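Long-range contacts in proline dipeptidase (Streptococcus agalactiae, PDB 3OOO), which probably works as a manganese-dependent M24B-family hydrolase cleaving dipeptides that end in proline, and is represented here by its N-terminal creatinase/prolidase domain alone: residues F34-F44 against L55-A65; P82-L90 against T108-F117. All coordinates share one frame; numbering follows the deposited sequence.

Interaction 1: F34-F44 against L55-A65; sequences FFCDPHERQMF and LFVPALEVSRA
The ring of F34 meets the guanidinium group of R64 with its CE1 atom and packs against the first turn of helix 62-68. Its CE1 stands 3.5 Å from R64 CZ, over the centre of the guanidinium, the two planes 29° apart, while A65 CB sits over a face of the ring in a CH-pi contact. CG of F34 is anti to the backbone N (chi1 173°), which carries the ring inward to L55 and V57, whose methyls L55 CD2 and V57 CG1 pack on its CD2 and CE2. This buried apolar part is the tight one; further along, P58 CD packs 3.1 Å from Q42 O.

The solvent side is polar. R64 folds back at chi3 (68°) and grips F35 O end-on, from NH2 at 2.8 Å and NH1 at 2.9 Å, both within the guanidinium plane. Its NE and NH2 also hold E61 side-on in a salt bridge, so four bonds fix its rotation. Around P38-R41 the loop swings away in a type II' turn, and R41 touches P58 only with its aliphatic stem, its charge paired with D78.

At the far end F44 and F56 exchange backbone hydrogen bonds (F56 N to F44 O, 2.8 Å), an antiparallel hydrogen-bonded pair at the open end of the hairpin formed by strands 44-48 and 54-58.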
loop_
_atom_site.group_PDB
_atom_site.type_symbol
_atom_site.label_atom_id
_atom_site.label_comp_id
_atom_site.label_asym_id
_atom_site.label_seq_id
_atom_site.Cartn_x
_atom_site.Cartn_y
_atom_site.Cartn_z
ATOM N N PHE A 34 -8.680 -19.710 5.003
ATOM C CA PHE A 34 -9.506 -18.661 5.589
ATOM C C PHE A 34 -9.431 -17.418 4.713
ATOM O O PHE A 34 -8.345 -16.863 4.518
ATOM C CB PHE A 34 -9.031 -18.351 7.019
ATOM C CG PHE A 34 -9.720 -17.168 7.660
ATOM C CD1 PHE A 34 -11.015 -17.280 8.167
ATOM C CD2 PHE A 34 -9.064 -15.942 7.771
ATOM C CE1 PHE A 34 -11.651 -16.189 8.760
ATOM C CE2 PHE A 34 -9.690 -14.844 8.369
ATOM C CZ PHE A 34 -10.990 -14.967 8.863
ATOM N N PHE A 35 -10.580 -17.009 4.173
ATOM C CA PHE A 35 -10.678 -15.770 3.405
ATOM C C PHE A 35 -11.373 -14.663 4.176
ATOM O O PHE A 35 -12.517 -14.820 4.611
ATOM C CB PHE A 35 -11.405 -15.955 2.065
ATOM C CG PHE A 35 -11.377 -14.716 1.204
ATOM C CD1 PHE A 35 -10.372 -14.542 0.260
ATOM C CD2 PHE A 35 -12.326 -13.702 1.372
ATOM C CE1 PHE A 35 -10.319 -13.391 -0.527
ATOM C CE2 PHE A 35 -12.279 -12.543 0.593
ATOM C CZ PHE A 35 -11.275 -12.390 -0.355
ATOM N N CYS A 36 -10.680 -13.535 4.310
ATOM C CA CYS A 36 -11.270 -12.313 4.838
ATOM C C CYS A 36 -10.578 -11.132 4.178
ATOM O O CYS A 36 -9.349 -11.059 4.168
ATOM C CB CYS A 36 -11.089 -12.229 6.357
ATOM S SG CYS A 36 -11.695 -10.686 7.099
ATOM N N ASP A 37 -11.358 -10.224 3.602
ATOM C CA ASP A 37 -10.814 -8.935 3.201
ATOM C C ASP A 37 -11.303 -7.883 4.187
ATOM O O ASP A 37 -12.465 -7.473 4.134
ATOM C CB ASP A 37 -11.196 -8.561 1.764
ATOM C CG ASP A 37 -10.460 -7.312 1.271
ATOM O OD1 ASP A 37 -9.860 -6.582 2.095
ATOM O OD2 ASP A 37 -10.473 -7.052 0.047
ATOM N N PRO A 38 -10.415 -7.435 5.091
ATOM C CA PRO A 38 -10.837 -6.521 6.143
ATOM C C PRO A 38 -10.907 -5.068 5.679
ATOM O O PRO A 38 -11.320 -4.202 6.450
ATOM C CB PRO A 38 -9.716 -6.668 7.176
ATOM C CG PRO A 38 -8.517 -6.874 6.340
ATOM C CD PRO A 38 -8.980 -7.775 5.214
ATOM N N HIS A 39 -10.479 -4.809 4.442
ATOM C CA HIS A 39 -10.415 -3.447 3.903
ATOM C C HIS A 39 -9.602 -2.513 4.816
ATOM O O HIS A 39 -8.400 -2.733 4.965
ATOM C CB HIS A 39 -11.818 -2.943 3.555
ATOM C CG HIS A 39 -12.413 -3.649 2.380
ATOM N ND1 HIS A 39 -12.414 -3.107 1.112
ATOM C CD2 HIS A 39 -12.975 -4.874 2.267
ATOM C CE1 HIS A 39 -12.977 -3.959 0.274
ATOM N NE2 HIS A 39 -13.322 -5.041 0.947
ATOM N N GLU A 40 -10.233 -1.513 5.437
ATOM C CA GLU A 40 -9.524 -0.558 6.311
ATOM C C GLU A 40 -9.103 -1.167 7.646
ATOM O O GLU A 40 -8.128 -0.718 8.263
ATOM C CB GLU A 40 -10.364 0.704 6.561
ATOM C CG GLU A 40 -9.631 1.819 7.325
ATOM C CD GLU A 40 -10.524 3.001 7.647
ATOM O OE1 GLU A 40 -11.267 3.447 6.749
ATOM O OE2 GLU A 40 -10.477 3.496 8.797
ATOM N N ARG A 41 -9.858 -2.160 8.102
ATOM C CA ARG A 41 -9.530 -2.857 9.342
ATOM C C ARG A 41 -8.326 -3.770 9.111
ATOM O O ARG A 41 -7.886 -3.969 7.974
ATOM C CB ARG A 41 -10.725 -3.652 9.866
ATOM C CG ARG A 41 -11.854 -2.791 10.425
ATOM C CD ARG A 41 -12.814 -3.664 11.215
ATOM N NE ARG A 41 -13.978 -2.942 11.731
ATOM C CZ ARG A 41 -15.123 -2.794 11.070
ATOM N NH1 ARG A 41 -15.270 -3.291 9.847
ATOM N NH2 ARG A 41 -16.123 -2.133 11.641
ATOM N N GLN A 42 -7.797 -4.321 10.198
ATOM C CA GLN A 42 -6.553 -5.079 10.128
ATOM C C GLN A 42 -6.730 -6.592 10.156
ATOM O O GLN A 42 -7.498 -7.127 10.960
ATOM C CB GLN A 42 -5.611 -4.694 11.280
ATOM C CG GLN A 42 -5.340 -3.200 11.462
ATOM C CD GLN A 42 -4.945 -2.494 10.178
ATOM O OE1 GLN A 42 -4.282 -3.071 9.309
ATOM N NE2 GLN A 42 -5.351 -1.230 10.053
HETATM N N MSE A 43 -6.002 -7.238 9.249
HETATM C CA MSE A 43 -5.845 -8.672 9.072
HETATM C C MSE A 43 -4.291 -8.910 8.921
HETATM O O MSE A 43 -3.795 -8.388 7.925
HETATM C CB MSE A 43 -6.585 -9.051 7.723
HETATM C CG MSE A 43 -7.768 -10.148 7.674
HETATM SE SE MSE A 43 -7.269 -11.996 7.084
HETATM C CE MSE A 43 -6.619 -11.540 5.296
ATOM N N PHE A 44 -3.600 -9.677 9.767
ATOM C CA PHE A 44 -2.231 -10.093 9.479
ATOM C C PHE A 44 -2.044 -11.529 9.907
ATOM O O PHE A 44 -2.521 -11.938 10.973
ATOM C CB PHE A 44 -1.208 -9.239 10.240
ATOM C CG PHE A 44 -1.242 -7.776 9.889
ATOM C CD1 PHE A 44 -0.789 -7.325 8.643
ATOM C CD2 PHE A 44 -1.725 -6.851 10.803
ATOM C CE1 PHE A 44 -0.825 -5.968 8.323
ATOM C CE2 PHE A 44 -1.769 -5.495 10.492
ATOM C CZ PHE A 44 -1.316 -5.049 9.249
ATOM N N LEU A 55 -2.628 -15.671 13.765
ATOM C CA LEU A 55 -3.515 -14.881 12.920
ATOM C C LEU A 55 -4.218 -13.791 13.726
ATOM O O LEU A 55 -4.785 -14.059 14.783
ATOM C CB LEU A 55 -4.524 -15.810 12.227
ATOM C CG LEU A 55 -5.642 -15.195 11.388
ATOM C CD1 LEU A 55 -5.101 -14.365 10.252
ATOM C CD2 LEU A 55 -6.529 -16.287 10.843
ATOM N N PHE A 56 -4.144 -12.557 13.231
ATOM C CA PHE A 56 -4.796 -11.405 13.849
ATOM C C PHE A 56 -5.895 -10.932 12.919
ATOM O O PHE A 56 -5.631 -10.696 11.751
ATOM C CB PHE A 56 -3.761 -10.289 14.064
ATOM C CG PHE A 56 -4.322 -9.023 14.675
ATOM C CD1 PHE A 56 -4.846 -9.024 15.961
ATOM C CD2 PHE A 56 -4.284 -7.822 13.975
ATOM C CE1 PHE A 56 -5.341 -7.858 16.534
ATOM C CE2 PHE A 56 -4.784 -6.646 14.540
ATOM C CZ PHE A 56 -5.305 -6.663 15.825
ATOM N N VAL A 57 -7.114 -10.788 13.432
ATOM C CA VAL A 57 -8.259 -10.374 12.610
ATOM C C VAL A 57 -9.148 -9.395 13.368
ATOM O O VAL A 57 -9.007 -9.254 14.577
ATOM C CB VAL A 57 -9.130 -11.590 12.160
ATOM C CG1 VAL A 57 -8.399 -12.434 11.126
ATOM C CG2 VAL A 57 -9.577 -12.435 13.359
ATOM N N PRO A 58 -10.075 -8.718 12.668
ATOM C CA PRO A 58 -11.067 -7.960 13.432
ATOM C C PRO A 58 -11.861 -8.901 14.331
ATOM O O PRO A 58 -12.074 -10.068 13.975
ATOM C CB PRO A 58 -11.966 -7.362 12.346
ATOM C CG PRO A 58 -11.113 -7.326 11.130
ATOM C CD PRO A 58 -10.241 -8.537 11.214
ATOM N N ALA A 59 -12.285 -8.404 15.491
ATOM C CA ALA A 59 -12.941 -9.244 16.501
ATOM C C ALA A 59 -14.134 -10.029 15.972
ATOM O O ALA A 59 -14.382 -11.159 16.397
ATOM C CB ALA A 59 -13.353 -8.415 17.703
ATOM N N LEU A 60 -14.866 -9.435 15.039
ATOM C CA LEU A 60 -16.032 -10.114 14.492
ATOM C C LEU A 60 -15.683 -11.373 13.708
ATOM O O LEU A 60 -16.539 -12.244 13.540
ATOM C CB LEU A 60 -16.867 -9.154 13.649
ATOM C CG LEU A 60 -17.727 -8.249 14.539
ATOM C CD1 LEU A 60 -18.360 -7.148 13.720
ATOM C CD2 LEU A 60 -18.795 -9.048 15.278
ATOM N N GLU A 61 -14.423 -11.476 13.274
ATOM C CA GLU A 61 -13.969 -12.604 12.455
ATOM C C GLU A 61 -13.228 -13.672 13.257
ATOM O O GLU A 61 -12.858 -14.707 12.712
ATOM C CB GLU A 61 -13.067 -12.114 11.319
ATOM C CG GLU A 61 -13.758 -11.231 10.290
ATOM C CD GLU A 61 -14.705 -12.001 9.394
ATOM O OE1 GLU A 61 -15.241 -13.040 9.838
ATOM O OE2 GLU A 61 -14.917 -11.558 8.245
ATOM N N VAL A 62 -13.012 -13.423 14.545
ATOM C CA VAL A 62 -12.242 -14.361 15.371
ATOM C C VAL A 62 -12.837 -15.771 15.397
ATOM O O VAL A 62 -12.112 -16.745 15.215
ATOM C CB VAL A 62 -12.001 -13.817 16.809
ATOM C CG1 VAL A 62 -11.411 -14.889 17.720
ATOM C CG2 VAL A 62 -11.065 -12.625 16.771
ATOM N N SER A 63 -14.151 -15.870 15.599
ATOM C CA SER A 63 -14.823 -17.169 15.666
ATOM C C SER A 63 -14.643 -17.948 14.368
ATOM O O SER A 63 -14.233 -19.114 14.381
ATOM C CB SER A 63 -16.314 -16.995 15.974
ATOM O OG SER A 63 -16.961 -18.255 16.048
ATOM N N ARG A 64 -14.935 -17.296 13.245
ATOM C CA ARG A 64 -14.776 -17.921 11.936
ATOM C C ARG A 64 -13.324 -18.337 11.673
ATOM O O ARG A 64 -13.064 -19.419 11.130
ATOM C CB ARG A 64 -15.278 -16.981 10.839
ATOM C CG ARG A 64 -15.329 -17.621 9.468
ATOM C CD ARG A 64 -16.119 -16.778 8.476
ATOM N NE ARG A 64 -15.472 -15.512 8.125
ATOM C CZ ARG A 64 -14.632 -15.355 7.105
ATOM N NH1 ARG A 64 -14.309 -16.389 6.334
ATOM N NH2 ARG A 64 -14.110 -14.162 6.853
ATOM N N ALA A 65 -12.381 -17.478 12.055
ATOM C CA ALA A 65 -10.960 -17.776 11.887
ATOM C C ALA A 65 -10.549 -19.013 12.682
ATOM O O ALA A 65 -9.842 -19.881 12.162
ATOM C CB ALA A 65 -10.105 -16.569 12.271
#

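Interaction 2: P82-L90 against T108-F117; sequences PWQKIASNL and TKFQGLQTVF
Helices 82-89 and 108-116 run roughly the same way, their axes 9.4 Å apart at closest approach and crossing at -37°, with W83 nearest G112 and A87 nearest V116. W83 dominates the interface as a knob in the hole formed by G112, L113, T115 and V116. Its indole lies flat on the backbone of the second helix: G112 CA is 3.4 Å from the centroid of the six-membered ring, only 2° off the normal, a CH-pi contact over the face. Glycine suits this place because any CB would run into the ring. The opposite face carries P82 CG, so the indole is held between a ring of its own helix and the bare backbone of the other.

T115 borders the hole, its OG1 3.9 Å from W83 CB. With chi1 at 71°, T115 OG1 turns back and donates to G112 O at 2.6 Å, meeting a lone pair of that oxygen in the carbonyl plane, so this polar group is satisfied within its own helix. Past the tryptophan the packing is aliphatic and aromatic: V116 CG1 meets I86 CG2 at 3.8 Å, and L90 CD1 approaches the edge of the F117 ring, 3.6 Å from CZ. The other methyl of V116, CG2, reaches W83 O.

Beneath the pair, I86 and L90 rest on F46 of strand 44-48 and L113 on F44, while T108 OG1 is hydrogen-bonded to OD1 of D103 of the second subunit.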
loop_
_atom_site.group_PDB
_atom_site.type_symbol
_atom_site.label_atom_id
_atom_site.label_comp_id
_atom_site.label_asym_id
_atom_site.label_seq_id
_atom_site.Cartn_x
_atom_site.Cartn_y
_atom_site.Cartn_z
ATOM N N PRO A 82 -5.391 -1.339 17.085
ATOM C CA PRO A 82 -4.908 -2.662 16.667
ATOM C C PRO A 82 -3.396 -2.812 16.789
ATOM O O PRO A 82 -2.913 -3.909 17.045
ATOM C CB PRO A 82 -5.337 -2.751 15.198
ATOM C CG PRO A 82 -5.442 -1.322 14.748
ATOM C CD PRO A 82 -5.936 -0.565 15.954
ATOM N N TRP A 83 -2.661 -1.717 16.621
ATOM C CA TRP A 83 -1.201 -1.755 16.719
ATOM C C TRP A 83 -0.752 -2.049 18.145
ATOM O O TRP A 83 0.169 -2.844 18.356
ATOM C CB TRP A 83 -0.586 -0.463 16.175
ATOM C CG TRP A 83 -1.220 -0.075 14.883
ATOM C CD1 TRP A 83 -2.045 0.993 14.662
ATOM C CD2 TRP A 83 -1.141 -0.786 13.643
ATOM N NE1 TRP A 83 -2.462 1.003 13.352
ATOM C CE2 TRP A 83 -1.924 -0.077 12.705
ATOM C CE3 TRP A 83 -0.474 -1.947 13.229
ATOM C CZ2 TRP A 83 -2.063 -0.490 11.380
ATOM C CZ3 TRP A 83 -0.609 -2.356 11.908
ATOM C CH2 TRP A 83 -1.399 -1.627 10.996
ATOM N N GLN A 84 -1.417 -1.424 19.115
ATOM C CA GLN A 84 -1.177 -1.708 20.527
ATOM C C GLN A 84 -1.569 -3.146 20.862
ATOM O O GLN A 84 -0.888 -3.826 21.639
ATOM C CB GLN A 84 -1.951 -0.723 21.408
ATOM C CG GLN A 84 -1.439 0.709 21.341
ATOM C CD GLN A 84 -2.324 1.679 22.101
ATOM O OE1 GLN A 84 -2.272 2.888 21.878
ATOM N NE2 GLN A 84 -3.148 1.152 22.998
ATOM N N LYS A 85 -2.675 -3.605 20.271
ATOM C CA LYS A 85 -3.151 -4.969 20.488
ATOM C C LYS A 85 -2.116 -5.982 20.010
ATOM O O LYS A 85 -1.826 -6.959 20.703
ATOM C CB LYS A 85 -4.486 -5.197 19.771
ATOM C CG LYS A 85 -5.219 -6.450 20.207
ATOM C CD LYS A 85 -5.835 -6.261 21.585
ATOM C CE LYS A 85 -6.424 -7.558 22.095
ATOM N NZ LYS A 85 -6.888 -7.410 23.498
ATOM N N ILE A 86 -1.567 -5.743 18.822
ATOM C CA ILE A 86 -0.531 -6.608 18.267
ATOM C C ILE A 86 0.703 -6.591 19.171
ATOM O O ILE A 86 1.247 -7.645 19.505
ATOM C CB ILE A 86 -0.152 -6.193 16.821
ATOM C CG1 ILE A 86 -1.339 -6.410 15.875
ATOM C CG2 ILE A 86 1.094 -6.951 16.334
ATOM C CD1 ILE A 86 -1.233 -5.632 14.551
ATOM N N ALA A 87 1.121 -5.394 19.575
ATOM C CA ALA A 87 2.322 -5.224 20.402
ATOM C C ALA A 87 2.219 -5.916 21.764
ATOM O O ALA A 87 3.225 -6.399 22.297
ATOM C CB ALA A 87 2.632 -3.742 20.586
ATOM N N SER A 88 1.013 -5.962 22.325
ATOM C CA SER A 88 0.801 -6.533 23.653
ATOM C C SER A 88 0.552 -8.037 23.615
ATOM O O SER A 88 0.620 -8.709 24.648
ATOM C CB SER A 88 -0.366 -5.835 24.357
ATOM O OG SER A 88 -0.110 -4.453 24.532
ATOM N N ASN A 89 0.257 -8.568 22.432
ATOM C CA ASN A 89 -0.096 -9.985 22.327
ATOM C C ASN A 89 0.877 -10.908 21.616
ATOM O O ASN A 89 0.975 -12.080 21.972
ATOM C CB ASN A 89 -1.497 -10.138 21.747
ATOM C CG ASN A 89 -2.562 -9.800 22.754
ATOM O OD1 ASN A 89 -2.976 -10.652 23.537
ATOM N ND2 ASN A 89 -3.001 -8.546 22.759
ATOM N N LEU A 90 1.593 -10.408 20.616
ATOM C CA LEU A 90 2.612 -11.236 19.972
ATOM C C LEU A 90 3.721 -11.594 20.966
ATOM O O LEU A 90 4.044 -10.795 21.845
ATOM C CB LEU A 90 3.176 -10.563 18.720
ATOM C CG LEU A 90 2.227 -10.452 17.523
ATOM C CD1 LEU A 90 3.004 -9.908 16.331
ATOM C CD2 LEU A 90 1.540 -11.776 17.165
ATOM N N THR A 108 -0.391 3.023 4.946
ATOM C CA THR A 108 -0.941 3.172 6.288
ATOM C C THR A 108 -0.633 1.950 7.145
ATOM O O THR A 108 -0.169 2.077 8.276
ATOM C CB THR A 108 -2.448 3.380 6.238
ATOM O OG1 THR A 108 -2.714 4.596 5.529
ATOM C CG2 THR A 108 -3.024 3.487 7.648
ATOM N N LYS A 109 -0.879 0.772 6.587
ATOM C CA LYS A 109 -0.684 -0.469 7.328
ATOM C C LYS A 109 0.796 -0.785 7.526
ATOM O O LYS A 109 1.191 -1.312 8.563
ATOM C CB LYS A 109 -1.427 -1.618 6.647
ATOM C CG LYS A 109 -2.940 -1.445 6.704
ATOM C CD LYS A 109 -3.662 -2.501 5.915
ATOM C CE LYS A 109 -5.164 -2.314 6.089
ATOM N NZ LYS A 109 -5.877 -3.599 6.013
ATOM N N PHE A 110 1.606 -0.450 6.528
ATOM C CA PHE A 110 3.056 -0.591 6.614
ATOM C C PHE A 110 3.595 0.257 7.760
ATOM O O PHE A 110 4.378 -0.215 8.585
ATOM C CB PHE A 110 3.666 -0.186 5.267
ATOM C CG PHE A 110 5.168 -0.249 5.209
ATOM C CD1 PHE A 110 5.859 -1.408 5.553
ATOM C CD2 PHE A 110 5.888 0.848 4.751
ATOM C CE1 PHE A 110 7.255 -1.457 5.471
ATOM C CE2 PHE A 110 7.281 0.808 4.664
ATOM C CZ PHE A 110 7.962 -0.348 5.024
ATOM N N GLN A 111 3.151 1.506 7.832
ATOM C CA GLN A 111 3.610 2.388 8.894
ATOM C C GLN A 111 3.135 1.906 10.262
ATOM O O GLN A 111 3.879 1.992 11.241
ATOM C CB GLN A 111 3.252 3.850 8.596
ATOM C CG GLN A 111 4.008 4.348 7.364
ATOM C CD GLN A 111 3.940 5.842 7.143
ATOM O OE1 GLN A 111 3.051 6.524 7.642
ATOM N NE2 GLN A 111 4.890 6.358 6.367
ATOM N N GLY A 112 1.931 1.340 10.315
ATOM C CA GLY A 112 1.455 0.697 11.540
ATOM C C GLY A 112 2.372 -0.427 11.993
ATOM O O GLY A 112 2.759 -0.492 13.159
ATOM N N LEU A 113 2.729 -1.315 11.070
ATOM C CA LEU A 113 3.623 -2.429 11.404
ATOM C C LEU A 113 4.987 -1.944 11.887
ATOM O O LEU A 113 5.600 -2.564 12.762
ATOM C CB LEU A 113 3.786 -3.381 10.219
ATOM C CG LEU A 113 2.556 -4.234 9.852
ATOM C CD1 LEU A 113 2.783 -4.990 8.561
ATOM C CD2 LEU A 113 2.216 -5.213 10.972
ATOM N N GLN A 114 5.453 -0.832 11.323
ATOM C CA GLN A 114 6.730 -0.249 11.734
ATOM C C GLN A 114 6.727 0.263 13.176
ATOM O O GLN A 114 7.789 0.343 13.800
ATOM C CB GLN A 114 7.166 0.849 10.764
ATOM C CG GLN A 114 7.597 0.309 9.409
ATOM C CD GLN A 114 7.984 1.405 8.435
ATOM O OE1 GLN A 114 7.133 2.136 7.929
ATOM N NE2 GLN A 114 9.275 1.510 8.155
ATOM N N THR A 115 5.550 0.590 13.711
ATOM C CA THR A 115 5.444 0.994 15.123
ATOM C C THR A 115 5.567 -0.205 16.062
ATOM O O THR A 115 5.848 -0.043 17.255
ATOM C CB THR A 115 4.127 1.757 15.456
ATOM O OG1 THR A 115 3.003 0.861 15.413
ATOM C CG2 THR A 115 3.912 2.930 14.500
ATOM N N VAL A 116 5.348 -1.399 15.513
ATOM C CA VAL A 116 5.358 -2.644 16.281
ATOM C C VAL A 116 6.718 -3.330 16.209
ATOM O O VAL A 116 7.234 -3.805 17.225
ATOM C CB VAL A 116 4.245 -3.609 15.791
ATOM C CG1 VAL A 116 4.355 -4.978 16.470
ATOM C CG2 VAL A 116 2.869 -2.998 16.036
ATOM N N PHE A 117 7.291 -3.376 15.010
ATOM C CA PHE A 117 8.553 -4.076 14.792
ATOM C C PHE A 117 9.665 -3.104 14.437
ATOM O O PHE A 117 9.554 -2.359 13.461
ATOM C CB PHE A 117 8.408 -5.120 13.679
ATOM C CG PHE A 117 7.308 -6.111 13.915
ATOM C CD1 PHE A 117 7.505 -7.200 14.756
ATOM C CD2 PHE A 117 6.072 -5.960 13.291
ATOM C CE1 PHE A 117 6.481 -8.116 14.978
ATOM C CE2 PHE A 117 5.048 -6.877 13.502
ATOM C CZ PHE A 117 5.254 -7.955 14.346
#

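Interaction 1 closes before interaction 2 opens along the chain, and their centres lie about 15 Å apart within the one N-terminal domain. Both are built on the mixed sheet: strand 44-48 begins and strand 54-58 runs out in interaction 1, and the helices of interaction 2 pack on residues of those strands, F56 touching I86 and F44 touching L113. The two also meet directly. K109 NZ probably donates to R41 O, 2.8 Å away, and to H39 O, so a lysine from helix 107-116 ties down the exposed turn of the 34-44 loop, and Q42 packs on W83. Loop, sheet and helix layer are thereby joined, next to residues that contact the second subunit.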